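Local coordinates for Slr0280 protein (Synechocystis sp., PDB 5H3K) that is of unknown function but carries a phosphodiester glycosidase (NAGPA) family domain, so it may act on sugars joined through phosphodiester links, at residues 498-506 with 515-524; 306-314 with 601-610. All blocks are in the same frame, centred on the assembly; numbering follows the deposited sequence.

Contact 1 of 2, residues 498-506 with 515-524; sequences GMGAGPLLI and ATGEGFSSAF
The carboxylate of E518 reaches over to the backbone of L504, whose N-H meets OE2 on the syn side at 2.9 Å with an N-H...O angle of 158°. E518 can do this because its CG stands opposite its own carbonyl carbon (chi1 -66°) and the chain then runs extended. A water lies 2.7 Å from both E518 OE2 and L504 O and can bridge them. OE2 also forms a salt bridge with R383, while OE1 accepts from G369 N, so the buried carboxylate is gripped through both oxygens. P503 follows a cis peptide bond and sits among the side chains of the other segment. Residues 498-506 pass from strand 497-500 of one sheet to strand 504-507 of another, and the cis-proline connection between them is packed against the turn T516-G519 and the start of helix 522-526. F520 CG, like that of E518, lies anti to its carbonyl carbon, which turns the ring toward this connection, with CZ 3.5 Å from G502 O. Over one face of the F520 ring lies P503 CD, 4.2 Å from its centroid and 25° off the normal, a CH-pi contact; R368 makes a cation-pi contact with the same ring. At the edge of the F524 ring, P503 CD comes to 4.2 Å from CE1.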
loop_
_atom_site.group_PDB
_atom_site.type_symbol
_atom_site.label_atom_id
_atom_site.label_comp_id
_atom_site.label_asym_id
_atom_site.label_seq_id
_atom_site.Cartn_x
_atom_site.Cartn_y
_atom_site.Cartn_z
ATOM N N GLY A 498 -13.703 8.619 -1.247
ATOM C CA GLY A 498 -13.962 7.551 -0.304
ATOM C C GLY A 498 -13.496 6.179 -0.721
ATOM O O GLY A 498 -13.147 5.937 -1.880
ATOM N N MET A 499 -13.514 5.268 0.242
ATOM C CA MET A 499 -13.052 3.910 0.036
ATOM C C MET A 499 -13.876 2.958 0.890
ATOM O O MET A 499 -13.957 3.118 2.122
ATOM C CB MET A 499 -11.570 3.800 0.423
ATOM C CG MET A 499 -11.008 2.374 0.428
ATOM S SD MET A 499 -11.006 1.601 -1.191
ATOM C CE MET A 499 -9.950 2.700 -2.131
ATOM N N GLY A 500 -14.464 1.949 0.251
ATOM C CA GLY A 500 -15.121 0.874 0.970
ATOM C C GLY A 500 -14.206 -0.337 1.155
ATOM O O GLY A 500 -13.297 -0.603 0.350
ATOM N N ALA A 501 -14.424 -1.064 2.243
ATOM C CA ALA A 501 -13.765 -2.344 2.451
ATOM C C ALA A 501 -14.566 -3.117 3.453
ATOM O O ALA A 501 -15.647 -3.629 3.133
ATOM C CB ALA A 501 -12.301 -2.188 2.898
ATOM N N GLY A 502 -14.046 -3.201 4.672
ATOM C CA GLY A 502 -14.802 -3.798 5.752
ATOM C C GLY A 502 -14.161 -5.031 6.363
ATOM O O GLY A 502 -13.229 -5.617 5.808
ATOM N N PRO A 503 -14.663 -5.445 7.532
ATOM C CA PRO A 503 -15.779 -4.769 8.209
ATOM C C PRO A 503 -15.365 -3.514 8.954
ATOM O O PRO A 503 -14.177 -3.291 9.223
ATOM C CB PRO A 503 -16.325 -5.834 9.175
ATOM C CG PRO A 503 -15.231 -6.862 9.301
ATOM C CD PRO A 503 -14.354 -6.773 8.092
ATOM N N LEU A 504 -16.345 -2.679 9.267
ATOM C CA LEU A 504 -16.115 -1.564 10.175
ATOM C C LEU A 504 -15.780 -2.161 11.545
ATOM O O LEU A 504 -16.499 -3.038 12.028
ATOM C CB LEU A 504 -17.369 -0.695 10.256
ATOM C CG LEU A 504 -17.247 0.613 11.025
ATOM C CD1 LEU A 504 -16.262 1.536 10.321
ATOM C CD2 LEU A 504 -18.632 1.263 11.113
ATOM N N LEU A 505 -14.693 -1.710 12.165
ATOM C CA LEU A 505 -14.225 -2.346 13.408
ATOM C C LEU A 505 -14.498 -1.492 14.643
ATOM O O LEU A 505 -14.957 -2.002 15.671
ATOM C CB LEU A 505 -12.735 -2.689 13.330
ATOM C CG LEU A 505 -12.339 -3.705 12.259
ATOM C CD1 LEU A 505 -10.824 -3.869 12.226
ATOM C CD2 LEU A 505 -13.019 -5.050 12.519
ATOM N N ILE A 506 -14.201 -0.199 14.551
ATOM C CA ILE A 506 -14.396 0.709 15.683
ATOM C C ILE A 506 -15.166 1.951 15.238
ATOM O O ILE A 506 -14.887 2.519 14.173
ATOM C CB ILE A 506 -13.038 1.121 16.309
ATOM C CG1 ILE A 506 -12.225 -0.124 16.693
ATOM C CG2 ILE A 506 -13.256 2.035 17.519
ATOM C CD1 ILE A 506 -10.837 0.168 17.249
ATOM N N ALA A 515 -19.306 -8.849 11.294
ATOM C CA ALA A 515 -18.897 -9.325 9.985
ATOM C C ALA A 515 -20.056 -10.009 9.267
ATOM O O ALA A 515 -20.157 -9.950 8.044
ATOM C CB ALA A 515 -17.707 -10.254 10.101
ATOM N N THR A 516 -20.938 -10.664 10.018
ATOM C CA THR A 516 -22.050 -11.365 9.373
ATOM C C THR A 516 -23.001 -10.351 8.747
ATOM O O THR A 516 -23.516 -10.559 7.643
ATOM C CB THR A 516 -22.802 -12.281 10.366
ATOM O OG1 THR A 516 -21.969 -13.405 10.683
ATOM C CG2 THR A 516 -24.128 -12.780 9.763
ATOM N N GLY A 517 -23.205 -9.242 9.451
ATOM C CA GLY A 517 -24.072 -8.169 8.994
ATOM C C GLY A 517 -23.577 -7.544 7.704
ATOM O O GLY A 517 -24.369 -7.083 6.873
ATOM N N GLU A 518 -22.262 -7.529 7.535
ATOM C CA GLU A 518 -21.653 -6.984 6.322
ATOM C C GLU A 518 -21.414 -8.046 5.245
ATOM O O GLU A 518 -20.701 -7.807 4.268
ATOM C CB GLU A 518 -20.345 -6.260 6.667
ATOM C CG GLU A 518 -20.543 -5.012 7.526
ATOM C CD GLU A 518 -19.285 -4.173 7.640
ATOM O OE1 GLU A 518 -18.499 -4.136 6.658
ATOM O OE2 GLU A 518 -19.083 -3.533 8.698
ATOM N N GLY A 519 -21.986 -9.234 5.437
ATOM C CA GLY A 519 -21.945 -10.272 4.415
ATOM C C GLY A 519 -20.642 -11.037 4.244
ATOM O O GLY A 519 -20.399 -11.632 3.192
ATOM N N PHE A 520 -19.794 -11.034 5.265
ATOM C CA PHE A 520 -18.549 -11.792 5.196
ATOM C C PHE A 520 -18.787 -13.234 5.620
ATOM O O PHE A 520 -19.551 -13.485 6.558
ATOM C CB PHE A 520 -17.506 -11.133 6.089
ATOM C CG PHE A 520 -16.959 -9.842 5.522
ATOM C CD1 PHE A 520 -17.477 -8.612 5.908
ATOM C CD2 PHE A 520 -15.930 -9.870 4.594
ATOM C CE1 PHE A 520 -16.969 -7.414 5.372
ATOM C CE2 PHE A 520 -15.416 -8.689 4.065
ATOM C CZ PHE A 520 -15.935 -7.467 4.455
ATOM N N SER A 521 -18.137 -14.176 4.933
ATOM C CA SER A 521 -18.384 -15.615 5.129
ATOM C C SER A 521 -17.881 -16.128 6.475
ATOM O O SER A 521 -17.084 -15.465 7.139
ATOM C CB SER A 521 -17.727 -16.427 4.015
ATOM O OG SER A 521 -16.307 -16.432 4.147
ATOM N N SER A 522 -18.342 -17.316 6.872
ATOM C CA SER A 522 -17.852 -17.967 8.080
ATOM C C SER A 522 -16.353 -18.184 7.988
ATOM O O SER A 522 -15.622 -17.968 8.961
ATOM C CB SER A 522 -18.534 -19.321 8.279
ATOM O OG SER A 522 -19.938 -19.187 8.228
ATOM N N ALA A 523 -15.902 -18.626 6.819
ATOM C CA ALA A 523 -14.477 -18.877 6.595
ATOM C C ALA A 523 -13.645 -17.605 6.795
ATOM O O ALA A 523 -12.576 -17.634 7.418
ATOM C CB ALA A 523 -14.255 -19.447 5.200
ATOM N N PHE A 524 -14.131 -16.492 6.251
ATOM C CA PHE A 524 -13.448 -15.212 6.400
ATOM C C PHE A 524 -13.374 -14.851 7.879
ATOM O O PHE A 524 -12.339 -14.390 8.373
ATOM C CB PHE A 524 -14.191 -14.129 5.612
ATOM C CG PHE A 524 -13.515 -12.780 5.636
ATOM C CD1 PHE A 524 -13.842 -11.844 6.607
ATOM C CD2 PHE A 524 -12.561 -12.448 4.679
ATOM C CE1 PHE A 524 -13.239 -10.589 6.625
ATOM C CE2 PHE A 524 -11.945 -11.199 4.687
ATOM C CZ PHE A 524 -12.278 -10.272 5.660
HETATM O O HOH W 1 -18.709 -4.313 11.288
#

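Contact 2 of 2, residues 306-314 with 601-610; sequences GISLRPLMA and VSNAIGVFVR
S308 and F608 exchange two backbone bonds, F608 N to S308 O at 2.8 Å with an N-H...O angle of 173° and S308 N to F608 O at 2.9 Å. R310 with G606 and L312 with A604 repeat this reciprocal pattern, and one hydrogen bond each, R610 N to G306 O and A314 N to S602 O, extends the pairing at its two ends. Between the hydrogen-bonded pairs lie the non-hydrogen-bonded ones, where CA-H groups approach carbonyls, as L309 CA does G606 O at 3.1 Å.

On the face that carries S308, R310 and L312, the side chains of L312 and F608 come from opposite directions: L312 CD2 lies in the plane of the F608 ring at its edge, 3.8 Å from CZ. L312 CD1 meets the backbone of G606, 3.9 Å from CA. R310 CB touches F608 CE1, after which the arginine bends at chi2 (-66°) and turns its NH1 back to the carbonyl O of the preceding residue, L309, at 2.9 Å, above the carbonyl plane and not on a lone pair; NH2 goes on to a salt bridge with D375 and a hydrogen bond with Q357.

The other face is largely aliphatic. L309 and V607 lie side by side pointing the same way, with CG 3.9 Å from CG2, and L309 CD2 also reaches I605 CG2. Farther along, M313 SD packs on N603 CB, and the N603 amide is fixed by ND2 bonding to S602 OG and OD1 accepting from G341 N.

Outward, helix 325-331 covers L312 and A604, while V354 backs P311 and N603. The alternating pairs establish antiparallel pairing, from which the strand directions, 148° apart, depart by a twist. This is an antiparallel beta sheet in which strand 600-609 pairs with 307-313 and also with 323-324 and 336-339.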
loop_
_atom_site.group_PDB
_atom_site.type_symbol
_atom_site.label_atom_id
_atom_site.label_comp_id
_atom_site.label_asym_id
_atom_site.label_seq_id
_atom_site.Cartn_x
_atom_site.Cartn_y
_atom_site.Cartn_z
ATOM N N GLY A 306 -1.089 21.227 2.388
ATOM C CA GLY A 306 -0.614 20.521 1.217
ATOM C C GLY A 306 -0.780 19.009 1.254
ATOM O O GLY A 306 -0.409 18.336 0.287
ATOM N N ILE A 307 -1.319 18.471 2.347
ATOM C CA ILE A 307 -1.563 17.025 2.426
ATOM C C ILE A 307 -2.945 16.678 1.907
ATOM O O ILE A 307 -3.938 17.294 2.309
ATOM C CB ILE A 307 -1.406 16.481 3.855
ATOM C CG1 ILE A 307 0.068 16.528 4.268
ATOM C CG2 ILE A 307 -1.950 15.042 3.956
ATOM C CD1 ILE A 307 0.391 15.714 5.506
ATOM N N SER A 308 -3.012 15.688 1.015
ATOM C CA SER A 308 -4.294 15.188 0.541
ATOM C C SER A 308 -4.227 13.674 0.449
ATOM O O SER A 308 -3.135 13.095 0.419
ATOM C CB SER A 308 -4.675 15.790 -0.814
ATOM O OG SER A 308 -3.678 15.559 -1.793
ATOM N N LEU A 309 -5.396 13.040 0.454
ATOM C CA LEU A 309 -5.482 11.604 0.229
ATOM C C LEU A 309 -6.339 11.344 -1.007
ATOM O O LEU A 309 -7.317 12.053 -1.263
ATOM C CB LEU A 309 -6.050 10.859 1.444
ATOM C CG LEU A 309 -5.121 10.612 2.640
ATOM C CD1 LEU A 309 -4.850 11.902 3.369
ATOM C CD2 LEU A 309 -5.739 9.604 3.599
ATOM N N ARG A 310 -5.949 10.340 -1.784
ATOM C CA ARG A 310 -6.717 9.909 -2.952
ATOM C C ARG A 310 -6.704 8.407 -3.046
ATOM O O ARG A 310 -5.663 7.785 -2.847
ATOM C CB ARG A 310 -6.103 10.450 -4.250
ATOM C CG ARG A 310 -6.285 11.953 -4.486
ATOM C CD ARG A 310 -7.754 12.316 -4.702
ATOM N NE ARG A 310 -7.899 13.735 -5.010
ATOM C CZ ARG A 310 -8.062 14.683 -4.092
ATOM N NH1 ARG A 310 -8.106 14.370 -2.803
ATOM N NH2 ARG A 310 -8.176 15.951 -4.465
ATOM N N PRO A 311 -7.848 7.813 -3.401
ATOM C CA PRO A 311 -7.812 6.404 -3.794
ATOM C C PRO A 311 -7.079 6.274 -5.119
ATOM O O PRO A 311 -7.203 7.146 -5.994
ATOM C CB PRO A 311 -9.295 6.031 -3.951
ATOM C CG PRO A 311 -10.003 7.320 -4.208
ATOM C CD PRO A 311 -9.190 8.413 -3.547
ATOM N N LEU A 312 -6.310 5.205 -5.263
ATOM C CA LEU A 312 -5.499 5.004 -6.447
ATOM C C LEU A 312 -5.791 3.627 -6.984
ATOM O O LEU A 312 -5.722 2.644 -6.235
ATOM C CB LEU A 312 -4.018 5.102 -6.075
ATOM C CG LEU A 312 -3.542 6.406 -5.426
ATOM C CD1 LEU A 312 -2.053 6.270 -5.105
ATOM C CD2 LEU A 312 -3.784 7.577 -6.364
ATOM N N MET A 313 -6.121 3.543 -8.269
ATOM C CA MET A 313 -6.369 2.258 -8.911
ATOM C C MET A 313 -5.130 1.758 -9.615
ATOM O O MET A 313 -4.351 2.552 -10.139
ATOM C CB MET A 313 -7.488 2.382 -9.946
ATOM C CG MET A 313 -8.723 2.992 -9.397
ATOM S SD MET A 313 -9.640 1.884 -8.337
ATOM C CE MET A 313 -10.603 0.958 -9.512
ATOM N N ALA A 314 -4.961 0.435 -9.624
ATOM C CA ALA A 314 -3.832 -0.233 -10.286
ATOM C C ALA A 314 -3.669 0.254 -11.720
ATOM O O ALA A 314 -2.558 0.541 -12.182
ATOM C CB ALA A 314 -4.034 -1.733 -10.280
ATOM N N VAL A 601 -2.619 -5.870 -6.107
ATOM C CA VAL A 601 -3.911 -5.445 -5.560
ATOM C C VAL A 601 -4.642 -4.555 -6.553
ATOM O O VAL A 601 -4.036 -4.003 -7.468
ATOM C CB VAL A 601 -3.759 -4.699 -4.201
ATOM C CG1 VAL A 601 -3.044 -5.580 -3.170
ATOM C CG2 VAL A 601 -2.988 -3.387 -4.387
ATOM N N SER A 602 -5.945 -4.406 -6.367
ATOM C CA SER A 602 -6.753 -3.555 -7.248
ATOM C C SER A 602 -6.586 -2.060 -6.975
ATOM O O SER A 602 -6.569 -1.231 -7.897
ATOM C CB SER A 602 -8.228 -3.921 -7.091
ATOM O OG SER A 602 -9.067 -2.875 -7.591
ATOM N N ASN A 603 -6.496 -1.692 -5.705
ATOM C CA ASN A 603 -6.496 -0.277 -5.377
ATOM C C ASN A 603 -5.888 0.026 -4.014
ATOM O O ASN A 603 -5.673 -0.872 -3.183
ATOM C CB ASN A 603 -7.912 0.301 -5.489
ATOM C CG ASN A 603 -8.930 -0.436 -4.618
ATOM O OD1 ASN A 603 -9.007 -0.230 -3.396
ATOM N ND2 ASN A 603 -9.747 -1.260 -5.250
ATOM N N ALA A 604 -5.629 1.303 -3.786
ATOM C CA ALA A 604 -4.919 1.730 -2.594
ATOM C C ALA A 604 -5.471 3.055 -2.104
ATOM O O ALA A 604 -6.228 3.731 -2.808
ATOM C CB ALA A 604 -3.445 1.878 -2.929
ATOM N N ILE A 605 -5.118 3.422 -0.879
ATOM C CA ILE A 605 -5.310 4.799 -0.449
ATOM C C ILE A 605 -3.932 5.436 -0.470
ATOM O O ILE A 605 -3.008 4.934 0.174
ATOM C CB ILE A 605 -5.932 4.874 0.950
ATOM C CG1 ILE A 605 -7.364 4.323 0.926
ATOM C CG2 ILE A 605 -5.953 6.317 1.485
ATOM C CD1 ILE A 605 -7.965 4.115 2.325
ATOM N N GLY A 606 -3.792 6.540 -1.203
ATOM C CA GLY A 606 -2.512 7.225 -1.338
ATOM C C GLY A 606 -2.524 8.569 -0.621
ATOM O O GLY A 606 -3.549 9.248 -0.558
ATOM N N VAL A 607 -1.378 8.941 -0.065
ATOM C CA VAL A 607 -1.201 10.226 0.597
ATOM C C VAL A 607 -0.256 11.073 -0.249
ATOM O O VAL A 607 0.806 10.612 -0.671
ATOM C CB VAL A 607 -0.597 10.044 1.999
ATOM C CG1 VAL A 607 -0.408 11.415 2.684
ATOM C CG2 VAL A 607 -1.496 9.159 2.849
ATOM N N PHE A 608 -0.651 12.309 -0.505
ATOM C CA PHE A 608 0.142 13.198 -1.343
ATOM C C PHE A 608 0.514 14.442 -0.551
ATOM O O PHE A 608 -0.279 14.948 0.252
ATOM C CB PHE A 608 -0.642 13.555 -2.609
ATOM C CG PHE A 608 -0.874 12.381 -3.520
ATOM C CD1 PHE A 608 -1.946 11.519 -3.313
ATOM C CD2 PHE A 608 0.013 12.112 -4.549
ATOM C CE1 PHE A 608 -2.140 10.420 -4.151
ATOM C CE2 PHE A 608 -0.171 11.025 -5.385
ATOM C CZ PHE A 608 -1.247 10.176 -5.182
ATOM N N VAL A 609 1.737 14.911 -0.751
ATOM C CA VAL A 609 2.212 16.109 -0.075
ATOM C C VAL A 609 2.585 17.125 -1.144
ATOM O O VAL A 609 3.497 16.892 -1.931
ATOM C CB VAL A 609 3.420 15.806 0.823
ATOM C CG1 VAL A 609 3.861 17.072 1.559
ATOM C CG2 VAL A 609 3.067 14.716 1.831
ATOM N N ARG A 610 1.855 18.237 -1.188
ATOM C CA ARG A 610 2.028 19.232 -2.246
ATOM C C ARG A 610 2.092 20.654 -1.704
ATOM O O ARG A 610 2.894 20.950 -0.823
ATOM C CB ARG A 610 0.895 19.120 -3.264
ATOM C CG ARG A 610 0.938 17.824 -4.058
ATOM C CD ARG A 610 -0.387 17.480 -4.713
ATOM N NE ARG A 610 -0.245 16.338 -5.614
ATOM C CZ ARG A 610 -1.265 15.652 -6.119
ATOM N NH1 ARG A 610 -2.509 15.989 -5.805
ATOM N NH2 ARG A 610 -1.038 14.627 -6.934
#

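The centres of the two contacts lie about 22 Å apart, and along the chain contact 1 is nested within the long loop that contact 2 closes: strand 307-313 comes first, then 498-506 and 515-524, and finally segment 601-610, on the last strand, 600-609. They belong to different sheets, yet they touch through M499 of strand 497-500. M499 CE lies 3.3 Å from N603 OD1 and 3.9 Å from P311 CB, and M499 CG packs 4.0 Å from I605 CD1. The strand that leads into the cis-proline connection of contact 1 therefore packs on one face of the contact 2 strand pair, bringing together in the interior residues about 190 (P311) and about 105 (N603, I605) positions from M499.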